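Local coordinates for leucyl-tRNA synthetase subunit alpha (Aquifex aeolicus, PDB 3O0A), which belongs to the enzyme that charges tRNA(Leu) with leucine, this fragment being its CP1 hydrolytic domain, which probably clears wrongly charged tRNA by hydrolysis, at residues K29-L32 with L33-R37; R148-E151 with F152-Y156; E203-Q206 with D207-L210. All coordinates share one frame; numbering follows the deposited sequence.

Contact 1. Residues K29-L32 with L33-R37; sequences KETL and LKEKR
Thr-31 and Glu-35, one turn apart near the end of helix 26-35, meet through both backbone and side chains. The tight part is the backbone. Leu-33 N donates a hydrogen bond to Lys-29 O at 2.9 Å, nearly in line with that carbonyl, and Glu-35 N donates one to Thr-31 O at 2.8 Å, tilted out of the carbonyl plane. The helix ends here: the bond from Lys-36 N to Leu-32 O is weak, and Lys-36 takes a positive phi (56°), which turns the chain out of it. This brings Arg-37 O back to the last helical turn, where Thr-31 CG2 lies 3.5 Å from it and Leu-32 CA makes a CA-H...O contact with it.

The outer side is looser. A water bridges Thr-31 OG1, 2.6 Å away, and Glu-35 OE2, to which it donates a hydrogen bond, while Glu-35 OE1 is held by Tyr-39 OH. On another flank Lys-29 and Leu-33 cross at a slant, with Lys-29 CE 3.6 Å from Leu-33 CD1. The lysine's CG stands anti to its backbone N (chi1 170°), and a bend at the last torsion keeps NZ 3.9 Å from the same CD1.

Leu-32, the buried residue here, packs on Ile-14, Val-24 and Ile-38, and the chain passes straight from this helix end into strand 37-44, an edge strand of the antiparallel sheet, paired with strand 6-13.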
ATOM      1  N   LYS A  29       9.555  -1.258  18.902  1.00 17.20           N
ATOM      2  CA  LYS A  29       8.955  -1.993  20.015  1.00 18.88           C
ATOM      3  C   LYS A  29       8.010  -1.115  20.839  1.00 19.98           C
ATOM      4  O   LYS A  29       6.936  -1.552  21.240  1.00 20.35           O
ATOM      5  CB  LYS A  29      10.049  -2.603  20.906  1.00 20.08           C
ATOM      6  CG  LYS A  29       9.527  -3.168  22.203  1.00 23.13           C
ATOM      7  CD  LYS A  29      10.635  -3.814  23.015  1.00 28.02           C
ATOM      8  CE  LYS A  29      10.225  -4.001  24.467  1.00 32.95           C
ATOM      9  NZ  LYS A  29      10.427  -2.761  25.282  1.00 36.60           N
ATOM     10  N   GLU A  30       8.427   0.124  21.069  1.00 20.70           N
ATOM     11  CA  GLU A  30       7.654   1.098  21.828  1.00 22.38           C
ATOM     12  C   GLU A  30       6.253   1.270  21.216  1.00 21.16           C
ATOM     13  O   GLU A  30       5.250   1.144  21.916  1.00 21.71           O
ATOM     14  CB  GLU A  30       8.407   2.433  21.868  1.00 23.06           C
ATOM     15  CG  GLU A  30       9.697   2.451  22.710  1.00 27.13           C
ATOM     16  CD  GLU A  30      10.915   1.809  22.043  1.00 29.73           C
ATOM     17  OE1 GLU A  30      10.861   1.429  20.834  1.00 25.57           O
ATOM     18  OE2 GLU A  30      11.949   1.693  22.760  1.00 33.13           O
ATOM     19  N   THR A  31       6.193   1.511  19.906  1.00 19.74           N
ATOM     20  CA  THR A  31       4.919   1.699  19.205  1.00 18.85           C
ATOM     21  C   THR A  31       4.092   0.415  19.181  1.00 18.50           C
ATOM     22  O   THR A  31       2.859   0.448  19.344  1.00 18.43           O
ATOM     23  CB  THR A  31       5.154   2.255  17.774  1.00 18.26           C
ATOM     24  OG1 THR A  31       5.722   3.571  17.876  1.00 20.74           O
ATOM     25  CG2 THR A  31       3.864   2.345  16.981  1.00 16.67           C
ATOM     26  N   LEU A  32       4.769  -0.713  18.966  1.00 17.50           N
ATOM     27  CA  LEU A  32       4.103  -2.002  18.941  1.00 17.69           C
ATOM     28  C   LEU A  32       3.400  -2.274  20.273  1.00 18.64           C
ATOM     29  O   LEU A  32       2.241  -2.662  20.299  1.00 18.16           O
ATOM     30  CB  LEU A  32       5.099  -3.123  18.630  1.00 17.79           C
ATOM     31  CG  LEU A  32       4.524  -4.541  18.610  1.00 18.05           C
ATOM     32  CD1 LEU A  32       3.456  -4.696  17.542  1.00 19.12           C
ATOM     33  CD2 LEU A  32       5.638  -5.568  18.411  1.00 18.16           C
ATOM     34  N   LEU A  33       4.113  -2.075  21.378  1.00 19.54           N
ATOM     35  CA  LEU A  33       3.528  -2.371  22.688  1.00 21.49           C
ATOM     36  C   LEU A  33       2.471  -1.349  23.129  1.00 22.16           C
ATOM     37  O   LEU A  33       1.451  -1.726  23.714  1.00 23.10           O
ATOM     38  CB  LEU A  33       4.616  -2.542  23.754  1.00 22.56           C
ATOM     39  CG  LEU A  33       5.575  -3.722  23.587  1.00 23.08           C
ATOM     40  CD1 LEU A  33       6.677  -3.594  24.619  1.00 25.72           C
ATOM     41  CD2 LEU A  33       4.865  -5.066  23.729  1.00 25.28           C
ATOM     42  N   LYS A  34       2.707  -0.073  22.839  1.00 22.07           N
ATOM     43  CA  LYS A  34       1.812   0.997  23.278  1.00 23.61           C
ATOM     44  C   LYS A  34       0.591   1.122  22.381  1.00 22.52           C
ATOM     45  O   LYS A  34      -0.515   1.317  22.872  1.00 22.94           O
ATOM     46  CB  LYS A  34       2.526   2.354  23.330  1.00 23.48           C
ATOM     47  CG  LYS A  34       3.628   2.473  24.362  1.00 26.89           C
ATOM     48  CD  LYS A  34       4.246   3.884  24.356  1.00 27.34           C
ATOM     49  CE  LYS A  34       5.508   3.956  25.220  1.00 31.22           C
ATOM     50  NZ  LYS A  34       5.188   4.156  26.658  1.00 33.64           N
ATOM     51  N   GLU A  35       0.797   1.024  21.070  1.00 20.90           N
ATOM     52  CA  GLU A  35      -0.291   1.252  20.116  1.00 20.36           C
ATOM     53  C   GLU A  35      -0.840  -0.009  19.466  1.00 19.10           C
ATOM     54  O   GLU A  35      -1.884   0.048  18.799  1.00 17.76           O
ATOM     55  CB  GLU A  35       0.139   2.227  19.012  1.00 19.94           C
ATOM     56  CG  GLU A  35       0.554   3.618  19.498  1.00 21.37           C
ATOM     57  CD  GLU A  35       0.660   4.605  18.352  1.00 21.32           C
ATOM     58  OE1 GLU A  35      -0.264   4.655  17.505  1.00 23.92           O
ATOM     59  OE2 GLU A  35       1.664   5.340  18.296  1.00 25.07           O
ATOM     60  N   LYS A  36      -0.140  -1.133  19.649  1.00 18.68           N
ATOM     61  CA  LYS A  36      -0.493  -2.410  19.013  1.00 18.21           C
ATOM     62  C   LYS A  36      -0.557  -2.233  17.489  1.00 16.26           C
ATOM     63  O   LYS A  36      -1.470  -2.734  16.815  1.00 15.77           O
ATOM     64  CB  LYS A  36      -1.783  -2.994  19.598  1.00 18.86           C
ATOM     65  CG  LYS A  36      -1.600  -3.581  21.011  1.00 20.96           C
ATOM     66  CD  LYS A  36      -2.888  -4.220  21.507  1.00 22.82           C
ATOM     67  CE  LYS A  36      -2.636  -5.092  22.729  1.00 26.20           C
ATOM     68  NZ  LYS A  36      -3.901  -5.632  23.319  1.00 29.63           N
ATOM     69  N   ARG A  37       0.430  -1.496  16.975  1.00 14.75           N
ATOM     70  CA  ARG A  37       0.537  -1.185  15.541  1.00 13.46           C
ATOM     71  C   ARG A  37       1.972  -1.197  15.065  1.00 12.74           C
ATOM     72  O   ARG A  37       2.876  -0.857  15.829  1.00 12.82           O
ATOM     73  CB  ARG A  37      -0.005   0.217  15.258  1.00 13.45           C
ATOM     74  CG  ARG A  37      -1.479   0.365  15.460  1.00 15.08           C
ATOM     75  CD  ARG A  37      -1.877   1.814  15.291  1.00 15.36           C
ATOM     76  NE  ARG A  37      -3.320   1.926  15.450  1.00 17.21           N
ATOM     77  CZ  ARG A  37      -4.029   3.029  15.244  1.00 18.43           C
ATOM     78  NH1 ARG A  37      -3.438   4.155  14.873  1.00 17.06           N
ATOM     79  NH2 ARG A  37      -5.344   2.997  15.418  1.00 19.45           N
TER
HETATM   80  O   HOH W   1       4.455   5.355  19.277  1.00 48.52           O

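Contact 2. Residues R148-E151 with F152-Y156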
ATOM      1  N   ARG A 148       0.296   0.913 -13.295  1.00 25.42           N
ATOM      2  CA  ARG A 148       1.294  -0.008 -12.735  1.00 25.09           C
ATOM      3  C   ARG A 148       0.614  -0.958 -11.739  1.00 23.78           C
ATOM      4  O   ARG A 148       0.851  -2.166 -11.768  1.00 24.02           O
ATOM      5  CB  ARG A 148       2.437   0.755 -12.043  1.00 25.30           C
ATOM      6  CG  ARG A 148       3.054   1.902 -12.850  1.00 29.96           C
ATOM      7  CD  ARG A 148       4.173   1.404 -13.751  1.00 35.24           C
ATOM      8  NE  ARG A 148       4.988   2.495 -14.289  1.00 40.65           N
ATOM      9  CZ  ARG A 148       4.835   3.039 -15.497  1.00 44.55           C
ATOM     10  NH1 ARG A 148       3.886   2.601 -16.320  1.00 47.01           N
ATOM     11  NH2 ARG A 148       5.639   4.027 -15.894  1.00 46.40           N
ATOM     12  N   ASP A 149      -0.253  -0.409 -10.885  1.00 22.74           N
ATOM     13  CA  ASP A 149      -0.955  -1.203  -9.865  1.00 21.68           C
ATOM     14  C   ASP A 149      -1.994  -2.129 -10.496  1.00 22.11           C
ATOM     15  O   ASP A 149      -2.238  -3.236 -10.016  1.00 21.78           O
ATOM     16  CB  ASP A 149      -1.651  -0.289  -8.839  1.00 20.83           C
ATOM     17  CG  ASP A 149      -0.676   0.551  -8.013  1.00 20.74           C
ATOM     18  OD1 ASP A 149       0.509   0.176  -7.837  1.00 21.55           O
ATOM     19  OD2 ASP A 149      -1.110   1.597  -7.502  1.00 18.40           O
ATOM     20  N   TRP A 150      -2.639  -1.654 -11.556  1.00 23.14           N
ATOM     21  CA  TRP A 150      -3.629  -2.443 -12.268  1.00 24.28           C
ATOM     22  C   TRP A 150      -2.990  -3.719 -12.822  1.00 24.93           C
ATOM     23  O   TRP A 150      -3.528  -4.813 -12.662  1.00 24.83           O
ATOM     24  CB  TRP A 150      -4.220  -1.628 -13.416  1.00 25.71           C
ATOM     25  CG  TRP A 150      -5.326  -2.325 -14.109  1.00 27.65           C
ATOM     26  CD1 TRP A 150      -6.660  -2.217 -13.843  1.00 28.84           C
ATOM     27  CD2 TRP A 150      -5.207  -3.238 -15.210  1.00 29.73           C
ATOM     28  NE1 TRP A 150      -7.380  -3.010 -14.704  1.00 30.41           N
ATOM     29  CE2 TRP A 150      -6.513  -3.654 -15.548  1.00 30.72           C
ATOM     30  CE3 TRP A 150      -4.123  -3.753 -15.931  1.00 29.08           C
ATOM     31  CZ2 TRP A 150      -6.771  -4.554 -16.595  1.00 32.64           C
ATOM     32  CZ3 TRP A 150      -4.378  -4.656 -16.974  1.00 31.26           C
ATOM     33  CH2 TRP A 150      -5.693  -5.044 -17.289  1.00 32.54           C
ATOM     34  N   GLU A 151      -1.832  -3.554 -13.451  1.00 25.47           N
ATOM     35  CA  GLU A 151      -1.103  -4.674 -14.062  1.00 26.86           C
ATOM     36  C   GLU A 151      -0.621  -5.680 -13.016  1.00 25.55           C
ATOM     37  O   GLU A 151      -0.676  -6.896 -13.240  1.00 26.72           O
ATOM     38  CB  GLU A 151       0.066  -4.141 -14.887  1.00 27.98           C
ATOM     39  CG  GLU A 151      -0.378  -3.394 -16.142  1.00 31.61           C
ATOM     40  CD  GLU A 151       0.692  -2.468 -16.709  1.00 35.06           C
ATOM     41  OE1 GLU A 151       1.724  -2.223 -16.042  1.00 34.86           O
ATOM     42  OE2 GLU A 151       0.484  -1.969 -17.830  1.00 38.74           O
ATOM     43  N   PHE A 152      -0.156  -5.175 -11.878  1.00 23.58           N
ATOM     44  CA  PHE A 152       0.214  -6.041 -10.767  1.00 21.79           C
ATOM     45  C   PHE A 152      -0.996  -6.811 -10.247  1.00 21.33           C
ATOM     46  O   PHE A 152      -0.905  -8.016 -10.007  1.00 20.86           O
ATOM     47  CB  PHE A 152       0.871  -5.252  -9.634  1.00 20.43           C
ATOM     48  CG  PHE A 152       1.548  -6.130  -8.609  1.00 20.34           C
ATOM     49  CD1 PHE A 152       2.849  -6.588  -8.819  1.00 20.61           C
ATOM     50  CD2 PHE A 152       0.881  -6.507  -7.442  1.00 20.40           C
ATOM     51  CE1 PHE A 152       3.478  -7.407  -7.874  1.00 19.16           C
ATOM     52  CE2 PHE A 152       1.505  -7.325  -6.492  1.00 20.74           C
ATOM     53  CZ  PHE A 152       2.803  -7.769  -6.712  1.00 19.20           C
ATOM     54  N   ALA A 153      -2.124  -6.120 -10.084  1.00 21.46           N
ATOM     55  CA  ALA A 153      -3.351  -6.746  -9.585  1.00 22.04           C
ATOM     56  C   ALA A 153      -3.868  -7.823 -10.542  1.00 24.31           C
ATOM     57  O   ALA A 153      -4.370  -8.854 -10.100  1.00 24.41           O
ATOM     58  CB  ALA A 153      -4.437  -5.694  -9.313  1.00 22.42           C
ATOM     59  N   LYS A 154      -3.737  -7.566 -11.841  1.00 25.77           N
ATOM     60  CA  LYS A 154      -4.132  -8.526 -12.872  1.00 28.44           C
ATOM     61  C   LYS A 154      -3.322  -9.819 -12.750  1.00 28.17           C
ATOM     62  O   LYS A 154      -3.882 -10.925 -12.786  1.00 29.19           O
ATOM     63  CB  LYS A 154      -3.954  -7.914 -14.264  1.00 29.71           C
ATOM     64  CG  LYS A 154      -4.470  -8.790 -15.389  1.00 33.65           C
ATOM     65  CD  LYS A 154      -4.076  -8.252 -16.759  1.00 37.90           C
ATOM     66  CE  LYS A 154      -4.645  -9.117 -17.869  1.00 41.38           C
ATOM     67  NZ  LYS A 154      -6.128  -9.007 -17.944  1.00 44.26           N
ATOM     68  N   LYS A 155      -2.006  -9.668 -12.609  1.00 27.42           N
ATOM     69  CA  LYS A 155      -1.090 -10.806 -12.506  1.00 27.55           C
ATOM     70  C   LYS A 155      -1.340 -11.625 -11.241  1.00 26.61           C
ATOM     71  O   LYS A 155      -1.354 -12.857 -11.287  1.00 27.19           O
ATOM     72  CB  LYS A 155       0.369 -10.331 -12.570  1.00 27.29           C
ATOM     73  CG  LYS A 155       1.447 -11.393 -12.257  1.00 28.11           C
ATOM     74  CD  LYS A 155       1.424 -12.581 -13.190  1.00 34.48           C
ATOM     75  CE  LYS A 155       2.326 -13.691 -12.655  1.00 36.04           C
ATOM     76  NZ  LYS A 155       2.305 -14.910 -13.519  1.00 40.04           N
ATOM     77  N   TYR A 156      -1.545 -10.946 -10.115  1.00 25.16           N
ATOM     78  CA  TYR A 156      -1.634 -11.648  -8.838  1.00 24.33           C
ATOM     79  C   TYR A 156      -3.039 -11.751  -8.238  1.00 24.84           C
ATOM     80  O   TYR A 156      -3.186 -12.056  -7.057  1.00 24.43           O
ATOM     81  CB  TYR A 156      -0.633 -11.058  -7.832  1.00 22.27           C
ATOM     82  CG  TYR A 156       0.809 -11.315  -8.210  1.00 20.96           C
ATOM     83  CD1 TYR A 156       1.393 -12.574  -8.015  1.00 20.20           C
ATOM     84  CD2 TYR A 156       1.596 -10.306  -8.755  1.00 19.74           C
ATOM     85  CE1 TYR A 156       2.724 -12.817  -8.360  1.00 19.67           C
ATOM     86  CE2 TYR A 156       2.936 -10.537  -9.099  1.00 19.81           C
ATOM     87  CZ  TYR A 156       3.487 -11.793  -8.896  1.00 20.79           C
ATOM     88  OH  TYR A 156       4.794 -12.030  -9.242  1.00 21.26           O
TER
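Trp-150 and Lys-154 run side by side along one flank of helix 147-156, pointing the same way. Their contact is apolar: Lys-154 CD comes obliquely to the six-membered ring, 3.6 Å from both CZ3 and CH2 of Trp-150. Each side chain has its CG anti to the backbone N (chi1 -175° for the tryptophan, -174° for the lysine), which sends the two off the helix in the same sense; a bend at the lysine's last torsion brings NZ to 4.0 Å from Trp-150 CH2. The indole is tethered at its other end, NE1 giving a hydrogen bond to Phe-172 O.

Backbone hydrogen bonds repeat the i to i+4 pattern of an alpha-helix, among them Ala-153 N to Asp-149 O at 2.9 Å and Lys-155 N to Glu-151 O at 3.1 Å. The helix is amphipathic: Asp-149, Phe-152 and Ala-153 are buried on one side, while Lys-154 and Lys-155 are exposed.

Phe-152 and Tyr-156, one turn apart, make an aromatic contact. Tyr-156 CD2 lies 3.4 Å above one face of the Phe-152 ring, offset toward its rim.

Among the polar side chains, buried Asp-149 spends both carboxylate oxygens on hydrogen bonds, OD1 with the OH of Tyr-129, whose ring also meets that of Phe-152, and OD2 with Val-142 N; Glu-151 OE2 accepts one from Gln-147 NE2.

Contact 3. Residues E203-Q206 with D207-L210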
ATOM      1  N   GLU A 203      -6.451  16.726   4.716  1.00 17.35           N
ATOM      2  CA  GLU A 203      -6.676  17.463   5.976  1.00 18.28           C
ATOM      3  C   GLU A 203      -7.319  16.597   7.055  1.00 17.10           C
ATOM      4  O   GLU A 203      -6.968  16.706   8.233  1.00 16.60           O
ATOM      5  CB  GLU A 203      -7.511  18.733   5.781  1.00 20.02           C
ATOM      6  CG  GLU A 203      -8.044  19.336   7.110  1.00 25.92           C
ATOM      7  CD  GLU A 203      -6.977  19.994   8.006  1.00 31.35           C
ATOM      8  OE1 GLU A 203      -5.964  19.336   8.372  1.00 34.68           O
ATOM      9  OE2 GLU A 203      -7.177  21.178   8.368  1.00 35.46           O
ATOM     10  N   TRP A 204      -8.269  15.757   6.651  1.00 16.12           N
ATOM     11  CA  TRP A 204      -8.956  14.849   7.573  1.00 15.96           C
ATOM     12  C   TRP A 204      -7.973  13.861   8.199  1.00 14.76           C
ATOM     13  O   TRP A 204      -7.951  13.665   9.411  1.00 14.40           O
ATOM     14  CB  TRP A 204     -10.056  14.108   6.817  1.00 16.24           C
ATOM     15  CG  TRP A 204     -10.849  13.087   7.586  1.00 16.23           C
ATOM     16  CD1 TRP A 204     -11.619  13.284   8.708  1.00 17.33           C
ATOM     17  CD2 TRP A 204     -11.006  11.719   7.227  1.00 15.86           C
ATOM     18  NE1 TRP A 204     -12.221  12.097   9.083  1.00 17.33           N
ATOM     19  CE2 TRP A 204     -11.863  11.124   8.183  1.00 16.74           C
ATOM     20  CE3 TRP A 204     -10.491  10.927   6.191  1.00 16.50           C
ATOM     21  CZ2 TRP A 204     -12.220   9.781   8.125  1.00 17.30           C
ATOM     22  CZ3 TRP A 204     -10.847   9.582   6.143  1.00 16.26           C
ATOM     23  CH2 TRP A 204     -11.711   9.032   7.100  1.00 16.67           C
ATOM     24  N   LEU A 205      -7.156  13.232   7.363  1.00 14.21           N
ATOM     25  CA  LEU A 205      -6.134  12.336   7.878  1.00 13.99           C
ATOM     26  C   LEU A 205      -5.155  13.064   8.802  1.00 15.54           C
ATOM     27  O   LEU A 205      -4.759  12.524   9.841  1.00 16.10           O
ATOM     28  CB  LEU A 205      -5.380  11.694   6.717  1.00 13.31           C
ATOM     29  CG  LEU A 205      -6.220  10.656   5.971  1.00 12.27           C
ATOM     30  CD1 LEU A 205      -5.522  10.304   4.665  1.00 13.16           C
ATOM     31  CD2 LEU A 205      -6.434   9.405   6.811  1.00 13.51           C
ATOM     32  N   GLN A 206      -4.782  14.282   8.420  1.00 17.72           N
ATOM     33  CA  GLN A 206      -3.840  15.085   9.196  1.00 20.04           C
ATOM     34  C   GLN A 206      -4.432  15.459  10.545  1.00 20.42           C
ATOM     35  O   GLN A 206      -3.738  15.397  11.556  1.00 20.76           O
ATOM     36  CB  GLN A 206      -3.404  16.338   8.436  1.00 20.88           C
ATOM     37  CG  GLN A 206      -2.095  16.932   8.970  1.00 24.07           C
ATOM     38  CD  GLN A 206      -1.544  18.053   8.104  1.00 24.07           C
ATOM     39  OE1 GLN A 206      -1.349  17.897   6.893  1.00 26.63           O
ATOM     40  NE2 GLN A 206      -1.298  19.197   8.724  1.00 30.15           N
ATOM     41  N   ASP A 207      -5.715  15.825  10.553  1.00 20.71           N
ATOM     42  CA  ASP A 207      -6.447  16.110  11.802  1.00 21.76           C
ATOM     43  C   ASP A 207      -6.431  14.910  12.747  1.00 20.83           C
ATOM     44  O   ASP A 207      -6.401  15.069  13.973  1.00 21.12           O
ATOM     45  CB  ASP A 207      -7.896  16.503  11.505  1.00 22.30           C
ATOM     46  CG  ASP A 207      -8.031  17.912  10.934  1.00 26.80           C
ATOM     47  OD1 ASP A 207      -7.067  18.714  10.996  1.00 31.36           O
ATOM     48  OD2 ASP A 207      -9.130  18.226  10.428  1.00 30.04           O
ATOM     49  N   ARG A 208      -6.447  13.715  12.156  1.00 19.05           N
ATOM     50  CA  ARG A 208      -6.465  12.453  12.892  1.00 18.00           C
ATOM     51  C   ARG A 208      -5.075  11.901  13.220  1.00 17.74           C
ATOM     52  O   ARG A 208      -4.955  10.818  13.800  1.00 17.59           O
ATOM     53  CB  ARG A 208      -7.259  11.408  12.094  1.00 17.59           C
ATOM     54  CG  ARG A 208      -8.753  11.737  11.942  1.00 17.60           C
ATOM     55  CD  ARG A 208      -9.428  10.786  10.969  1.00 17.02           C
ATOM     56  NE  ARG A 208      -9.242   9.392  11.347  1.00 15.57           N
ATOM     57  CZ  ARG A 208      -9.163   8.395  10.469  1.00 15.18           C
ATOM     58  NH1 ARG A 208      -9.272   8.646   9.170  1.00 15.18           N
ATOM     59  NH2 ARG A 208      -8.984   7.150  10.894  1.00 15.82           N
ATOM     60  N   GLY A 209      -4.031  12.632  12.831  1.00 17.57           N
ATOM     61  CA  GLY A 209      -2.651  12.195  13.033  1.00 17.74           C
ATOM     62  C   GLY A 209      -2.226  10.999  12.194  1.00 17.14           C
ATOM     63  O   GLY A 209      -1.266  10.299  12.545  1.00 17.28           O
ATOM     64  N   LEU A 210      -2.936  10.762  11.089  1.00 15.90           N
ATOM     65  CA  LEU A 210      -2.678   9.608  10.217  1.00 15.67           C
ATOM     66  C   LEU A 210      -2.285  10.000   8.784  1.00 15.99           C
ATOM     67  O   LEU A 210      -2.336   9.179   7.846  1.00 14.39           O
ATOM     68  CB  LEU A 210      -3.889   8.668  10.204  1.00 15.76           C
ATOM     69  CG  LEU A 210      -4.199   7.956  11.523  1.00 15.87           C
ATOM     70  CD1 LEU A 210      -5.597   7.337  11.480  1.00 16.23           C
ATOM     71  CD2 LEU A 210      -3.154   6.890  11.854  1.00 14.12           C
TER
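Trp-204 meets Arg-208 because its indole leaves the helix with CG anti to the backbone N (chi1 178°), while the arginine chain, bent at chi3 (55°), folds over one ring face. Two contacts on that face result. Arg-208 CD makes a CH-pi contact 3.8 Å from the centroid of the five-membered ring, and the guanidinium makes a cation-pi contact over the six-membered ring, with NH1 3.2 Å from Trp-204 CH2. The two planes are 44° apart, so this is no flat stack. Arg-208 NH1 also hydrogen-bonds to Pro-116 O, which helps fix the group's rotation. With an alanine at Trp-204, the aliphatic part and charge of Arg-208 would lose the ring they lie on, and the guanidinium, though still bonded to Pro-116 O, is likely to turn more freely.

Helix 194-207 ends in a Schellman motif. Gly-209 has positive phi, its N bonds to Gln-206 O at 3.1 Å from above that carbonyl's plane, and Leu-210 N reaches back to Leu-205 O at 2.8 Å. The same Leu-205 oxygen takes a second, weak bond from Arg-208 N.

On another flank Glu-203 OE1 and Asp-207 OD1 approach to 2.9 Å, two acceptors of like charge; such closeness could raise the pKa of one carboxylate. The buried Leu-205 and Leu-210 both pack on Pro-116, with Leu-205 CD2 4.3 Å from Leu-210 CB.

Overall arrangement
Contacts 1 and 3 are neighbours, their centres 20 Å apart. Each lies where a helix gives way to a strand of the same antiparallel sheet: 29-37 leads into 37-44, and 203-210 into 211-213, with strand 6-13 between the two. They touch lightly, by packing, where Arg-37 NH1, itself hydrogen-bonded to Tyr-39 OH, lies 4.1 Å from Leu-210 CD2. Contact 2 stands apart, about 22 Å from contact 1 and about 16 Å from contact 3 at the nearest atoms, across the centre of the chain from both. Its helix follows strand 138-141 of the mixed sheet. None of the three is tied to a known site by what is established here.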